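Local atomic coordinates of Bd3459 (Bdellovibrio bacteriovorus, PDB entry 5CEC), a protein that probably acts as a serine peptidase of the S13 family on peptidoglycan cross-links during predation, and is bound by the ankyrin-repeat immunity protein Bd3460. Residues A[267-270]-A[271-275]; A[277-280]-A[281-285]; A[117-120]-A[121-124]; A[191-194]-A[195-199]; A[341-344]-A[345-348]. The protein carries 1 engineered substitution. All coordinates share one frame; numbering follows the deposited sequence.

Interaction 1. Residues A[267-270]-A[271-275]; sequences EAFN and AYIAG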
loop_
_atom_site.group_PDB
_atom_site.type_symbol
_atom_site.label_atom_id
_atom_site.label_comp_id
_atom_site.label_asym_id
_atom_site.label_seq_id
_atom_site.Cartn_x
_atom_site.Cartn_y
_atom_site.Cartn_z
ATOM N N GLU A 267 -11.598 22.314 1.772
ATOM C CA GLU A 267 -11.727 23.542 2.558
ATOM C C GLU A 267 -11.366 23.293 4.008
ATOM O O GLU A 267 -10.687 24.110 4.624
ATOM C CB GLU A 267 -13.134 24.116 2.438
ATOM C CG GLU A 267 -13.413 24.681 1.056
ATOM C CD GLU A 267 -14.739 25.427 0.959
ATOM O OE1 GLU A 267 -15.441 25.607 1.982
ATOM O OE2 GLU A 267 -15.076 25.859 -0.164
ATOM N N ALA A 268 -11.806 22.171 4.563
ATOM C CA ALA A 268 -11.519 21.852 5.960
ATOM C C ALA A 268 -10.047 21.495 6.175
ATOM O O ALA A 268 -9.438 21.881 7.178
ATOM C CB ALA A 268 -12.416 20.728 6.444
ATOM N N PHE A 269 -9.470 20.768 5.233
ATOM C CA PHE A 269 -8.063 20.438 5.314
ATOM C C PHE A 269 -7.183 21.696 5.313
ATOM O O PHE A 269 -6.227 21.832 6.113
ATOM C CB PHE A 269 -7.617 19.547 4.150
ATOM C CG PHE A 269 -6.161 19.272 4.176
ATOM C CD1 PHE A 269 -5.634 18.401 5.127
ATOM C CD2 PHE A 269 -5.295 19.984 3.353
ATOM C CE1 PHE A 269 -4.264 18.186 5.208
ATOM C CE2 PHE A 269 -3.938 19.773 3.423
ATOM C CZ PHE A 269 -3.413 18.890 4.359
ATOM N N ASN A 270 -7.473 22.608 4.394
ATOM C CA ASN A 270 -6.699 23.854 4.346
ATOM C C ASN A 270 -6.745 24.592 5.674
ATOM O O ASN A 270 -5.712 25.102 6.145
ATOM C CB ASN A 270 -7.174 24.760 3.212
ATOM C CG ASN A 270 -6.809 24.220 1.851
ATOM O OD1 ASN A 270 -5.985 23.324 1.727
ATOM N ND2 ASN A 270 -7.439 24.759 0.821
ATOM N N ALA A 271 -7.917 24.656 6.296
ATOM C CA ALA A 271 -8.031 25.327 7.610
ATOM C C ALA A 271 -7.252 24.572 8.700
ATOM O O ALA A 271 -6.573 25.179 9.525
ATOM C CB ALA A 271 -9.500 25.474 7.998
ATOM N N TYR A 272 -7.373 23.245 8.682
ATOM C CA TYR A 272 -6.664 22.421 9.653
ATOM C C TYR A 272 -5.156 22.632 9.587
ATOM O O TYR A 272 -4.503 22.864 10.601
ATOM C CB TYR A 272 -6.968 20.920 9.455
ATOM C CG TYR A 272 -6.002 20.013 10.187
ATOM C CD1 TYR A 272 -6.088 19.818 11.558
ATOM C CD2 TYR A 272 -4.964 19.352 9.518
ATOM C CE1 TYR A 272 -5.163 19.026 12.236
ATOM C CE2 TYR A 272 -4.049 18.570 10.200
ATOM C CZ TYR A 272 -4.145 18.398 11.554
ATOM O OH TYR A 272 -3.239 17.601 12.198
ATOM N N ILE A 273 -4.604 22.547 8.394
ATOM C CA ILE A 273 -3.170 22.614 8.241
ATOM C C ILE A 273 -2.621 24.026 8.513
ATOM O O ILE A 273 -1.529 24.161 9.029
ATOM C CB ILE A 273 -2.730 21.990 6.892
ATOM C CG1 ILE A 273 -1.338 21.375 6.990
ATOM C CG2 ILE A 273 -2.838 22.989 5.758
ATOM C CD1 ILE A 273 -1.281 20.095 7.787
ATOM N N ALA A 274 -3.424 25.055 8.215
ATOM C CA ALA A 274 -3.063 26.416 8.536
ATOM C C ALA A 274 -2.991 26.591 10.044
ATOM O O ALA A 274 -2.057 27.203 10.557
ATOM C CB ALA A 274 -4.056 27.398 7.922
ATOM N N GLY A 275 -3.995 26.088 10.755
ATOM C CA GLY A 275 -3.983 26.132 12.207
ATOM C C GLY A 275 -2.979 25.223 12.878
ATOM O O GLY A 275 -2.452 25.575 13.924
#

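Interaction 2. Residues A[277-280]-A[281-285]; sequences MQAD and TSDIE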
loop_
_atom_site.group_PDB
_atom_site.type_symbol
_atom_site.label_atom_id
_atom_site.label_comp_id
_atom_site.label_asym_id
_atom_site.label_seq_id
_atom_site.Cartn_x
_atom_site.Cartn_y
_atom_site.Cartn_z
ATOM N N MET A 277 0.004 23.997 11.447
ATOM C CA MET A 277 1.375 24.172 10.980
ATOM C C MET A 277 1.708 25.590 10.594
ATOM O O MET A 277 2.836 25.844 10.236
ATOM C CB MET A 277 1.620 23.270 9.756
ATOM C CG MET A 277 1.288 21.813 9.970
ATOM S SD MET A 277 2.545 20.999 10.963
ATOM C CE MET A 277 2.148 19.288 10.733
ATOM N N GLN A 278 0.716 26.485 10.621
ATOM C CA GLN A 278 0.877 27.855 10.105
ATOM C C GLN A 278 1.346 27.741 8.649
ATOM O O GLN A 278 2.173 28.517 8.180
ATOM C CB GLN A 278 1.821 28.697 10.985
ATOM C CG GLN A 278 1.282 28.965 12.386
ATOM C CD GLN A 278 1.159 27.702 13.226
ATOM O OE1 GLN A 278 2.159 27.017 13.477
ATOM N NE2 GLN A 278 -0.066 27.366 13.646
ATOM N N ALA A 279 0.795 26.749 7.944
ATOM C CA ALA A 279 1.115 26.481 6.566
ATOM C C ALA A 279 0.063 27.111 5.676
ATOM O O ALA A 279 -1.067 27.386 6.099
ATOM C CB ALA A 279 1.160 24.979 6.335
ATOM N N ASP A 280 0.451 27.385 4.443
ATOM C CA ASP A 280 -0.512 27.816 3.446
ATOM C C ASP A 280 -0.300 27.043 2.139
ATOM O O ASP A 280 0.421 26.029 2.120
ATOM C CB ASP A 280 -0.442 29.336 3.304
ATOM C CG ASP A 280 0.930 29.828 2.886
ATOM O OD1 ASP A 280 1.649 29.104 2.174
ATOM O OD2 ASP A 280 1.291 30.952 3.265
ATOM N N THR A 281 -0.917 27.511 1.055
ATOM C CA THR A 281 -0.860 26.845 -0.264
ATOM C C THR A 281 0.551 26.656 -0.805
ATOM O O THR A 281 0.814 25.699 -1.527
ATOM C CB THR A 281 -1.587 27.647 -1.373
ATOM O OG1 THR A 281 -0.795 28.781 -1.758
ATOM C CG2 THR A 281 -2.952 28.072 -0.955
ATOM N N SER A 282 1.424 27.607 -0.474
ATOM C CA SER A 282 2.818 27.557 -0.886
ATOM C C SER A 282 3.608 26.409 -0.210
ATOM O O SER A 282 4.618 25.986 -0.736
ATOM C CB SER A 282 3.465 28.942 -0.645
ATOM O OG SER A 282 3.866 29.111 0.714
ATOM N N ASP A 283 3.151 25.937 0.949
ATOM C CA ASP A 283 3.758 24.819 1.682
ATOM C C ASP A 283 3.124 23.469 1.326
ATOM O O ASP A 283 3.811 22.462 1.269
ATOM C CB ASP A 283 3.595 25.016 3.184
ATOM C CG ASP A 283 4.177 26.328 3.673
ATOM O OD1 ASP A 283 5.366 26.543 3.396
ATOM O OD2 ASP A 283 3.452 27.139 4.307
ATOM N N ILE A 284 1.809 23.471 1.136
ATOM C CA ILE A 284 1.050 22.244 0.927
ATOM C C ILE A 284 -0.271 22.546 0.239
ATOM O O ILE A 284 -0.969 23.468 0.628
ATOM C CB ILE A 284 0.818 21.509 2.281
ATOM C CG1 ILE A 284 0.073 20.183 2.083
ATOM C CG2 ILE A 284 0.103 22.389 3.308
ATOM C CD1 ILE A 284 0.196 19.229 3.258
ATOM N N GLU A 285 -0.595 21.784 -0.806
ATOM C CA GLU A 285 -1.820 22.004 -1.545
ATOM C C GLU A 285 -2.405 20.648 -1.860
ATOM O O GLU A 285 -1.856 19.890 -2.658
ATOM C CB GLU A 285 -1.559 22.804 -2.801
ATOM C CG GLU A 285 -2.808 23.125 -3.584
ATOM C CD GLU A 285 -2.525 23.841 -4.883
ATOM O OE1 GLU A 285 -1.579 24.661 -4.946
ATOM O OE2 GLU A 285 -3.275 23.596 -5.844
#

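Interaction 3. Residues A[117-120]-A[121-124]; sequences GRNM and SYFL. With SO4 (sulfate ion), chain E.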
loop_
_atom_site.group_PDB
_atom_site.type_symbol
_atom_site.label_atom_id
_atom_site.label_comp_id
_atom_site.label_asym_id
_atom_site.label_seq_id
_atom_site.Cartn_x
_atom_site.Cartn_y
_atom_site.Cartn_z
ATOM N N GLY A 117 -17.152 -2.671 3.598
ATOM C CA GLY A 117 -17.300 -3.341 2.324
ATOM C C GLY A 117 -17.639 -4.797 2.552
ATOM O O GLY A 117 -18.351 -5.147 3.505
ATOM N N ARG A 118 -17.089 -5.651 1.699
ATOM C CA ARG A 118 -17.290 -7.106 1.819
ATOM C C ARG A 118 -17.105 -7.629 3.224
ATOM O O ARG A 118 -17.981 -8.323 3.746
ATOM C CB ARG A 118 -16.315 -7.846 0.864
ATOM C CG ARG A 118 -16.446 -9.372 0.921
ATOM C CD ARG A 118 -15.182 -10.062 0.422
ATOM N NE ARG A 118 -14.852 -9.688 -0.945
ATOM C CZ ARG A 118 -15.401 -10.218 -2.049
ATOM N NH1 ARG A 118 -16.373 -11.119 -1.983
ATOM N NH2 ARG A 118 -14.956 -9.834 -3.224
ATOM N N ASN A 119 -15.945 -7.373 3.810
ATOM C CA ASN A 119 -15.594 -8.107 5.036
ATOM C C ASN A 119 -16.376 -7.624 6.251
ATOM O O ASN A 119 -16.834 -8.445 7.072
ATOM C CB ASN A 119 -14.093 -8.087 5.247
ATOM C CG ASN A 119 -13.368 -8.891 4.213
ATOM O OD1 ASN A 119 -13.861 -9.928 3.824
ATOM N ND2 ASN A 119 -12.233 -8.420 3.738
ATOM N N MET A 120 -16.587 -6.310 6.384
ATOM C CA MET A 120 -17.486 -5.825 7.432
ATOM C C MET A 120 -18.921 -6.338 7.249
ATOM O O MET A 120 -19.616 -6.629 8.219
ATOM C CB MET A 120 -17.407 -4.308 7.571
ATOM C CG MET A 120 -18.168 -3.821 8.771
ATOM S SD MET A 120 -17.514 -4.462 10.316
ATOM C CE MET A 120 -17.557 -3.040 11.380
ATOM N N SER A 121 -19.344 -6.465 6.000
ATOM C CA SER A 121 -20.682 -6.972 5.690
ATOM C C SER A 121 -20.797 -8.427 6.120
ATOM O O SER A 121 -21.801 -8.815 6.720
ATOM C CB SER A 121 -21.010 -6.839 4.198
ATOM O OG SER A 121 -21.143 -5.480 3.835
ATOM N N TYR A 122 -19.771 -9.225 5.817
ATOM C CA TYR A 122 -19.753 -10.610 6.273
ATOM C C TYR A 122 -19.838 -10.712 7.784
ATOM O O TYR A 122 -20.556 -11.550 8.316
ATOM C CB TYR A 122 -18.485 -11.330 5.805
ATOM C CG TYR A 122 -18.355 -11.641 4.317
ATOM C CD1 TYR A 122 -19.407 -11.449 3.410
ATOM C CD2 TYR A 122 -17.158 -12.127 3.830
ATOM C CE1 TYR A 122 -19.262 -11.745 2.063
ATOM C CE2 TYR A 122 -17.000 -12.425 2.495
ATOM C CZ TYR A 122 -18.043 -12.244 1.620
ATOM O OH TYR A 122 -17.847 -12.557 0.309
ATOM N N PHE A 123 -19.097 -9.862 8.476
ATOM C CA PHE A 123 -19.166 -9.835 9.941
ATOM C C PHE A 123 -20.547 -9.430 10.421
ATOM O O PHE A 123 -21.099 -10.053 11.335
ATOM C CB PHE A 123 -18.098 -8.919 10.514
ATOM C CG PHE A 123 -18.067 -8.899 12.020
ATOM C CD1 PHE A 123 -17.640 -10.012 12.757
ATOM C CD2 PHE A 123 -18.518 -7.801 12.709
ATOM C CE1 PHE A 123 -17.650 -9.999 14.142
ATOM C CE2 PHE A 123 -18.525 -7.788 14.101
ATOM C CZ PHE A 123 -18.101 -8.889 14.813
ATOM N N LEU A 124 -21.124 -8.413 9.802
ATOM C CA LEU A 124 -22.464 -8.002 10.193
ATOM C C LEU A 124 -23.480 -9.135 9.996
ATOM O O LEU A 124 -24.349 -9.348 10.848
ATOM C CB LEU A 124 -22.909 -6.744 9.447
ATOM C CG LEU A 124 -24.355 -6.279 9.654
ATOM C CD1 LEU A 124 -24.659 -6.134 11.139
ATOM C CD2 LEU A 124 -24.640 -5.009 8.904
HETATM S S SO4 E . -18.562 -12.103 -4.600
HETATM O O1 SO4 E . -17.145 -12.497 -4.381
HETATM O O2 SO4 E . -18.904 -12.127 -6.036
HETATM O O3 SO4 E . -18.921 -10.854 -3.912
HETATM O O4 SO4 E . -19.484 -13.113 -3.957
#

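Interaction 4. Residues A[191-194]-A[195-199]; sequences YTIL and KTKAA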
loop_
_atom_site.group_PDB
_atom_site.type_symbol
_atom_site.label_atom_id
_atom_site.label_comp_id
_atom_site.label_asym_id
_atom_site.label_seq_id
_atom_site.Cartn_x
_atom_site.Cartn_y
_atom_site.Cartn_z
ATOM N N TYR A 191 -15.288 -15.751 2.460
ATOM C CA TYR A 191 -15.752 -15.819 3.843
ATOM C C TYR A 191 -14.799 -16.647 4.704
ATOM O O TYR A 191 -14.482 -16.226 5.801
ATOM C CB TYR A 191 -17.177 -16.371 3.937
ATOM C CG TYR A 191 -17.725 -16.283 5.337
ATOM C CD1 TYR A 191 -18.291 -15.112 5.824
ATOM C CD2 TYR A 191 -17.688 -17.386 6.184
ATOM C CE1 TYR A 191 -18.782 -15.023 7.106
ATOM C CE2 TYR A 191 -18.179 -17.315 7.468
ATOM C CZ TYR A 191 -18.730 -16.125 7.933
ATOM O OH TYR A 191 -19.230 -16.032 9.211
ATOM N N THR A 192 -14.336 -17.816 4.223
ATOM C CA THR A 192 -13.460 -18.643 5.074
ATOM C C THR A 192 -12.077 -17.979 5.300
ATOM O O THR A 192 -11.544 -18.042 6.396
ATOM C CB THR A 192 -13.357 -20.111 4.617
ATOM O OG1 THR A 192 -12.676 -20.160 3.386
ATOM C CG2 THR A 192 -14.761 -20.736 4.484
ATOM N N ILE A 193 -11.565 -17.252 4.304
ATOM C CA ILE A 193 -10.314 -16.495 4.478
ATOM C C ILE A 193 -10.509 -15.486 5.601
ATOM O O ILE A 193 -9.677 -15.397 6.509
ATOM C CB ILE A 193 -9.874 -15.812 3.167
ATOM C CG1 ILE A 193 -9.439 -16.853 2.117
ATOM C CG2 ILE A 193 -8.759 -14.779 3.417
ATOM C CD1 ILE A 193 -9.352 -16.294 0.714
ATOM N N LEU A 194 -11.639 -14.778 5.577
ATOM C CA LEU A 194 -11.892 -13.771 6.613
ATOM C C LEU A 194 -12.072 -14.431 7.986
ATOM O O LEU A 194 -11.542 -13.946 8.983
ATOM C CB LEU A 194 -13.140 -12.968 6.284
ATOM C CG LEU A 194 -13.522 -11.902 7.312
ATOM C CD1 LEU A 194 -12.431 -10.843 7.399
ATOM C CD2 LEU A 194 -14.886 -11.327 6.965
ATOM N N LYS A 195 -12.846 -15.510 8.035
ATOM C CA LYS A 195 -13.165 -16.163 9.297
ATOM C C LYS A 195 -11.890 -16.653 9.977
ATOM O O LYS A 195 -11.766 -16.563 11.206
ATOM C CB LYS A 195 -14.159 -17.319 9.077
ATOM C CG LYS A 195 -14.514 -18.115 10.329
ATOM C CD LYS A 195 -15.641 -19.091 10.060
ATOM C CE LYS A 195 -16.051 -19.820 11.334
ATOM N NZ LYS A 195 -14.984 -20.715 11.845
ATOM N N THR A 196 -10.941 -17.152 9.182
ATOM C CA THR A 196 -9.664 -17.603 9.712
ATOM C C THR A 196 -8.839 -16.454 10.271
ATOM O O THR A 196 -8.264 -16.583 11.337
ATOM C CB THR A 196 -8.872 -18.349 8.631
ATOM O OG1 THR A 196 -9.624 -19.504 8.242
ATOM C CG2 THR A 196 -7.503 -18.783 9.129
ATOM N N LYS A 197 -8.791 -15.332 9.547
ATOM C CA LYS A 197 -8.146 -14.114 10.062
ATOM C C LYS A 197 -8.816 -13.641 11.336
ATOM O O LYS A 197 -8.131 -13.295 12.307
ATOM C CB LYS A 197 -8.178 -12.995 9.025
ATOM C CG LYS A 197 -7.251 -13.217 7.857
ATOM C CD LYS A 197 -7.474 -12.188 6.783
ATOM C CE LYS A 197 -6.654 -12.507 5.540
ATOM N NZ LYS A 197 -5.228 -12.120 5.711
ATOM N N ALA A 198 -10.145 -13.618 11.337
ATOM C CA ALA A 198 -10.876 -13.174 12.526
ATOM C C ALA A 198 -10.550 -14.011 13.760
ATOM O O ALA A 198 -10.363 -13.496 14.857
ATOM C CB ALA A 198 -12.371 -13.194 12.260
ATOM N N ALA A 199 -10.504 -15.318 13.580
ATOM C CA ALA A 199 -10.127 -16.203 14.662
ATOM C C ALA A 199 -8.717 -15.918 15.226
ATOM O O ALA A 199 -8.495 -16.020 16.442
ATOM C CB ALA A 199 -10.213 -17.629 14.182
#

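Interaction 5. Residues A[341-344]-A[345-348]; sequences STVG and SYGG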
loop_
_atom_site.group_PDB
_atom_site.type_symbol
_atom_site.label_atom_id
_atom_site.label_comp_id
_atom_site.label_asym_id
_atom_site.label_seq_id
_atom_site.Cartn_x
_atom_site.Cartn_y
_atom_site.Cartn_z
ATOM N N SER A 341 2.119 -5.521 2.987
ATOM C CA SER A 341 2.255 -4.084 2.765
ATOM C C SER A 341 3.172 -3.797 1.602
ATOM O O SER A 341 3.953 -4.623 1.152
ATOM C CB SER A 341 2.786 -3.359 4.011
ATOM O OG SER A 341 4.186 -3.470 4.100
ATOM N N THR A 342 3.143 -2.536 1.177
ATOM C CA THR A 342 4.011 -2.116 0.059
ATOM C C THR A 342 5.494 -2.067 0.437
ATOM O O THR A 342 6.348 -1.886 -0.433
ATOM C CB THR A 342 3.601 -0.761 -0.505
ATOM O OG1 THR A 342 3.824 0.259 0.477
ATOM C CG2 THR A 342 2.151 -0.727 -0.963
ATOM N N VAL A 343 5.814 -2.213 1.734
ATOM C CA VAL A 343 7.207 -2.283 2.187
ATOM C C VAL A 343 7.598 -3.667 2.707
ATOM O O VAL A 343 8.623 -3.825 3.355
ATOM C CB VAL A 343 7.560 -1.185 3.198
ATOM C CG1 VAL A 343 7.451 0.167 2.513
ATOM C CG2 VAL A 343 6.728 -1.285 4.478
ATOM N N GLY A 344 6.806 -4.682 2.367
ATOM C CA GLY A 344 7.080 -6.034 2.802
ATOM C C GLY A 344 8.428 -6.575 2.347
ATOM O O GLY A 344 8.979 -7.451 3.011
ATOM N N SER A 345 8.922 -6.090 1.202
ATOM C CA SER A 345 10.263 -6.454 0.668
ATOM C C SER A 345 11.201 -5.248 0.573
ATOM O O SER A 345 11.964 -5.049 -0.385
ATOM C CB SER A 345 10.122 -7.137 -0.685
ATOM O OG SER A 345 9.460 -8.372 -0.545
ATOM N N TYR A 346 11.211 -4.467 1.621
ATOM C CA TYR A 346 12.207 -3.398 1.761
ATOM C C TYR A 346 13.346 -3.951 2.595
ATOM O O TYR A 346 13.319 -3.832 3.849
ATOM C CB TYR A 346 11.595 -2.151 2.391
ATOM C CG TYR A 346 11.037 -1.207 1.375
ATOM C CD1 TYR A 346 10.206 -1.655 0.350
ATOM C CD2 TYR A 346 11.340 0.126 1.396
ATOM C CE1 TYR A 346 9.685 -0.773 -0.571
ATOM C CE2 TYR A 346 10.843 0.984 0.453
ATOM C CZ TYR A 346 10.002 0.546 -0.505
ATOM O OH TYR A 346 9.534 1.424 -1.448
ATOM N N GLY A 347 14.345 -4.528 1.920
ATOM C CA GLY A 347 15.394 -5.320 2.594
ATOM C C GLY A 347 16.583 -4.501 3.044
ATOM O O GLY A 347 16.523 -3.287 3.115
ATOM N N GLY A 348 17.663 -5.178 3.376
ATOM C CA GLY A 348 18.865 -4.523 3.807
ATOM C C GLY A 348 18.713 -3.948 5.205
ATOM O O GLY A 348 17.973 -4.479 6.055
HETATM O O HOH W 1 8.035 -4.142 -0.752
#

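Interaction 1. Residues A[267-270]-A[271-275]
Phe269 and Ile273, one helical turn apart, lie side by side and point the same way, with one face of the phenyl ring turned to the isoleucine. Ile273 CB stands 4.0 Å above the plane of the Phe269 ring, displaced toward its rim, and CZ of Phe269 is the ring atom nearest to it at 4.1 Å. The branch point of the isoleucine therefore does the touching, helped by its CG2, which is 4.1 Å from Phe269 CE2. Phe269 reaches forward because its CG is anti to the backbone N (chi1 176°). These are i to i+4 neighbours on helix 265-277, and their backbones are joined by a bond from Ile273 N to Phe269 O of 2.9 Å, nearly straight at 168°. Tyr272 sits beside this pair: its CB rests 3.5 Å from Ala268 O and its ring leads away from 267-270. Trp79 of helix 72-84 receives both aromatic residues, stacking on Tyr272 and meeting Phe269 edge-to-face, while the Tyr272 hydroxyl is hydrogen-bonded to Asp82. On the Asn270 flank the methyl CB of Ala274 packs 3.3 Å from Asn270 O, the same oxygen that accepts the backbone bond from Ala274 N.

Interaction 2. Residues A[277-280]-A[281-285]
Asp280 and Asp283 are joined by two bonds, one from Asp280 N to the Asp283 carboxylate and one from Asp283 N to Asp280 O. Among the hydrogen bonds, Asp280 N donates to Asp283 OD2 at 3.0 Å, meeting that oxygen on its anti side and 16° out of the carboxylate plane. Asp280 O accepts twice: from Ile284 N at 3.1 Å, close to the line of the carbonyl, and from Asp283 N at 3.0 Å, well above the carbonyl plane. Ser282 OG donates to the syn lone pair of Asp280 OD1 at 2.7 Å, and Ser282 N adds a weak bond to the same oxygen. The motif is a tight single turn with helical phi/psi at 281-283, closed by the two bonds to Asp280 O, which leads the chain from the loop after helix 265-277 into strand 284-285. Electrostatically the pair is less easy, since Asp280 OD1 and Asp283 OD2 lie 3.4 Å apart, a repulsion that their separate N-H and O-H donors probably offset. Lys65 adds positive charge nearby, bonding Thr281 O and forming a salt bridge with Glu285. Apolar packing is limited to the Ala279 methyl, whose CB is 4.1 Å from Ile284 CG2.

Interaction 3. Residues A[117-120]-A[121-124]
Gly117 O is gripped twice by Ser121. The hydroxyl OG donates to it at 2.8 Å from above the carbonyl plane, 46° out of it, while Ser121 N comes nearly along the C=O axis at 3.0 Å. Gly117 is the N-cap residue of helix 118-130, so the pair of bonds fastens its first turn; Ser121 OG can reach back because it stands anti to its own carbonyl carbon (chi1 -68°). Arg118 and Tyr122 run side by side in the same direction. Arg118 CG lies over one face of the Tyr122 ring, 3.7 Å from the centroid, a CH-pi contact. The bend at chi3 of Arg118 then brings NH1 to the hydroxyl, and the bond from Arg118 NH1 to Tyr122 OH measures 3.1 Å with the acceptor in the guanidinium plane. The same NH1 donates to sulfate O1 at 2.9 Å and, weakly, to O3; the ion, probably from the crystallisation liquor, is also held by Trp149 NE1. Arg118 NE forms a salt bridge with Glu153, so the head group has a carboxylate as well as the sulfate to balance its charge. At the other end Met120 SD approaches Phe123 CD2 at 4.2 Å, an oblique Met-aromatic contact. The helix is the crossover of a beta-alpha-beta unit, linking the neighbouring parallel strands 104-109 and 135-141. Met120, Phe123 and Leu124 pack on Leu235 of strand 231-236, and Tyr122 touches Tyr190 and Leu194 of helix 188-200.

Interaction 4. Residues A[191-194]-A[195-199]
Lys197 lays its side chain back along the previous turn against Ile193. Its CB is 3.5 Å from Leu194 O. CG, set beside the backbone N by a chi1 of -72°, comes to 3.5 Å from Ile193 O, and CD passes the same oxygen at 3.9 Å. The chain stays extended as far as CE, which meets the CG2 methyl of Ile193 at 3.8 Å; the two side chains lie alongside each other. At chi4 (-78°) the lysine bends and carries NZ away from 191-194, and a sulfate, probably from the crystallisation liquor, lies about 4 Å from this side chain. All this happens on helix 188-200, whose i to i+4 bonds run unbroken here and whose buried flank faces helix 118-130, Tyr191 on Ser126 and Leu194 on Asn119 and Tyr122. One carbonyl on the helix accepts two bonds: Thr192 O takes Thr196 N at 3.0 Å and Thr196 OG1, also at 3.0 Å, from opposite faces of its plane. The threonine hydroxyl is thereby folded back on its own helix, as Thr192 does one turn earlier by bonding to Pro188 O. On the Tyr191 flank, Lys195 CD approaches ring atom CE2 of Tyr191 at 4.0 Å, the two side chains crossing at a slant. The tyrosine hydroxyl reaches beyond the helix to the backbone oxygen of Ser206.

Interaction 5. Residues A[341-344]-A[345-348]
Val343 and Tyr346 are joined by a backbone bond and by their side chains. The direct hydrogen bond runs from Tyr346 N to Val343 O at 3.2 Å and closes a type I turn; its donor stands 65° out of the carbonyl plane, off the lone pairs, and the N-H...O angle is 147°. A preceding type I turn spans Ser341 to Gly344, and there Ser341 OG accepts from Val343 N at 3.1 Å in an ST turn. Water supplies a further link: one molecule donates to Thr342 O at 2.8 Å and accepts from Ser345 N at 2.9 Å, bridging the two turns. Ser345 OG bonds Asn142 of the Bd3460 chain, so these turns form part of the interface with the immunity protein. The apolar contact is a CH-pi one. Val343 CG1 lies over the centre of one face of the Tyr346 ring, 3.8 Å from its centroid and only 3° off the ring normal, and Val343 CB adds a contact of 3.9 Å to Tyr346 CD1. Lys403 of helix 394-411 also meets this ring, in a cation-pi contact. The loop lies between strands 333-334 and 354-361: Val343 and Tyr346 pack on Thr358 of the latter, to which the Thr342 hydroxyl is hydrogen-bonded.

In the fold
From the N terminus, interaction 3 opens helix 118-130, the crossover between strands 104-109 and 135-141. Interaction 4 follows on helix 188-200 and packs against it, the two centres about 11 Å apart. Interactions 1 and 2 come next, in series: helix 265-277 ends and a short turn leads the chain into strand 284-285, and they touch through Ile273 and Ala279. They lie across the chain's centre from interactions 3 and 4, about 33 to 43 Å away between centres. Interaction 5, in the loop before strand 354-361, touches none of the others. Every contact joins adjoining residues, so each closes merely a helical turn or tight turn, and none nests in or crosses another.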